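Local coordinates for protein ATP-dependent protease (Xanthomonas campestris pv. campestris, PDB 7CAY) that resembles the N-terminal substrate-binding domain of Lon proteases and probably binds proteins, at residues L8-L13 / R91-Q96. Sequence-based numbering, arbitrary orientation.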
# COMPACT_ATOMS: atom_id res chain seq x y z
N LEU A 8 -5.86 -11.27 7.89
CA LEU A 8 -4.91 -10.19 8.09
C LEU A 8 -5.63 -8.99 8.70
O LEU A 8 -6.69 -8.58 8.19
CB LEU A 8 -4.24 -9.80 6.77
CG LEU A 8 -3.08 -8.79 6.83
CD1 LEU A 8 -1.85 -9.43 7.46
CD2 LEU A 8 -2.77 -8.25 5.45
N PRO A 9 -5.11 -8.41 9.78
CA PRO A 9 -5.72 -7.19 10.33
C PRO A 9 -5.52 -6.01 9.38
O PRO A 9 -4.44 -5.80 8.84
CB PRO A 9 -4.97 -6.97 11.65
CG PRO A 9 -4.32 -8.30 11.95
CD PRO A 9 -4.01 -8.90 10.62
N LEU A 10 -6.59 -5.23 9.20
CA LEU A 10 -6.60 -4.14 8.24
C LEU A 10 -6.68 -2.80 8.96
O LEU A 10 -7.54 -2.61 9.83
CB LEU A 10 -7.78 -4.29 7.27
CG LEU A 10 -7.93 -5.65 6.59
CD1 LEU A 10 -9.05 -5.62 5.56
CD2 LEU A 10 -6.63 -6.10 5.96
N PHE A 11 -5.79 -1.88 8.60
CA PHE A 11 -5.77 -0.52 9.13
C PHE A 11 -6.38 0.44 8.13
O PHE A 11 -5.95 0.46 6.96
CB PHE A 11 -4.35 -0.09 9.48
CG PHE A 11 -3.90 -0.53 10.84
CD1 PHE A 11 -4.04 -1.85 11.24
CD2 PHE A 11 -3.33 0.37 11.72
CE1 PHE A 11 -3.63 -2.26 12.49
CE2 PHE A 11 -2.90 -0.04 12.98
CZ PHE A 11 -3.06 -1.35 13.36
N PRO A 12 -7.36 1.24 8.53
CA PRO A 12 -8.05 2.10 7.57
C PRO A 12 -7.36 3.44 7.35
O PRO A 12 -7.17 4.21 8.30
CB PRO A 12 -9.43 2.29 8.21
CG PRO A 12 -9.14 2.23 9.69
CD PRO A 12 -7.98 1.27 9.86
N LEU A 13 -7.00 3.75 6.11
CA LEU A 13 -6.38 5.01 5.76
C LEU A 13 -7.15 5.70 4.64
O LEU A 13 -7.73 5.04 3.78
CB LEU A 13 -4.91 4.83 5.33
CG LEU A 13 -3.92 4.22 6.32
CD1 LEU A 13 -2.51 4.55 5.89
CD2 LEU A 13 -4.16 4.69 7.74
N ARG A 91 3.69 -6.49 0.15
CA ARG A 91 2.87 -7.25 -0.78
C ARG A 91 1.46 -6.68 -0.89
O ARG A 91 0.93 -6.09 0.06
CB ARG A 91 2.78 -8.72 -0.36
CG ARG A 91 4.10 -9.46 -0.40
CD ARG A 91 3.93 -10.86 0.16
NE ARG A 91 3.47 -10.83 1.55
CZ ARG A 91 3.09 -11.91 2.23
NH1 ARG A 91 3.11 -13.10 1.66
NH2 ARG A 91 2.68 -11.78 3.49
N ARG A 92 0.85 -6.88 -2.05
CA ARG A 92 -0.55 -6.51 -2.27
C ARG A 92 -1.45 -7.72 -2.01
O ARG A 92 -1.06 -8.86 -2.24
CB ARG A 92 -0.77 -6.00 -3.69
CG ARG A 92 -0.05 -4.70 -4.00
CD ARG A 92 -0.13 -4.38 -5.48
NE ARG A 92 0.30 -5.50 -6.31
CZ ARG A 92 -0.50 -6.21 -7.09
NH1 ARG A 92 -1.78 -5.91 -7.18
NH2 ARG A 92 -0.01 -7.21 -7.80
N PHE A 93 -2.66 -7.44 -1.53
CA PHE A 93 -3.61 -8.50 -1.24
C PHE A 93 -5.00 -8.08 -1.70
O PHE A 93 -5.27 -6.91 -1.96
CB PHE A 93 -3.63 -8.85 0.26
CG PHE A 93 -3.89 -7.68 1.16
CD1 PHE A 93 -5.18 -7.25 1.42
CD2 PHE A 93 -2.84 -7.02 1.78
CE1 PHE A 93 -5.42 -6.18 2.25
CE2 PHE A 93 -3.07 -5.95 2.62
CZ PHE A 93 -4.36 -5.53 2.86
N ARG A 94 -5.88 -9.08 -1.79
CA ARG A 94 -7.29 -8.87 -2.11
C ARG A 94 -8.12 -9.27 -0.90
O ARG A 94 -7.90 -10.33 -0.31
CB ARG A 94 -7.71 -9.69 -3.33
CG ARG A 94 -6.72 -9.65 -4.47
CD ARG A 94 -7.31 -10.23 -5.75
NE ARG A 94 -6.32 -10.32 -6.81
CZ ARG A 94 -5.69 -11.44 -7.15
NH1 ARG A 94 -4.80 -11.43 -8.13
NH2 ARG A 94 -5.95 -12.57 -6.51
N VAL A 95 -9.08 -8.42 -0.53
CA VAL A 95 -9.96 -8.71 0.60
C VAL A 95 -11.10 -9.58 0.08
O VAL A 95 -12.03 -9.08 -0.56
CB VAL A 95 -10.48 -7.42 1.26
CG1 VAL A 95 -11.20 -7.75 2.56
CG2 VAL A 95 -9.34 -6.45 1.52
N GLN A 96 -11.03 -10.89 0.35
CA GLN A 96 -12.12 -11.78 -0.04
C GLN A 96 -13.39 -11.46 0.75
O GLN A 96 -14.49 -11.44 0.20
CB GLN A 96 -11.72 -13.23 0.18
CG GLN A 96 -10.36 -13.60 -0.41
CD GLN A 96 -10.47 -14.17 -1.81
OE1 GLN A 96 -9.63 -13.90 -2.66
NE2 GLN A 96 -11.50 -14.98 -2.05
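Leu8 and Leu10 meet Phe93 and Val95 inside the curled mixed sheet of the Lon substrate-binding domain, a PUA-clan fold. Strands 6-13 and 83-100 are not paired directly; each is hydrogen-bonded to strand 106-112, which carries the sheet round between them. The axes of 8-13 and 91-95 run nearly perpendicular, at 95°, approaching to 10.5 Å, and the contact between the two is made by apolar side chains, without a hydrogen bond. Cys49 of strand 47-51 and Val110 of strand 106-112 also touch Phe93. Phe11, on the other side of strand 6-13, stacks on Phe46 and meets Tyr32 of helix 30-42, so that this strand contributes to packing on both of its sides.

With CG anti to the backbone N (chi1 -173°), Leu8 carries CD2 over one face of the Phe93 ring. This CH-pi contact puts CD2 4.0 Å from the ring centroid, displaced toward the rim on the CE2 side, while the two side chains cross at about a right angle. Leu10 follows, also directed inward. Its CD2 approaches Phe93 obliquely, 3.9 Å from CZ, as the two side chains slide past each other in opposite directions. The other branch of Leu10 meets Val95, farther along strand 83-100, tip to tip, with Val95 CG2 lying 4.1 Å from Leu10 CD1.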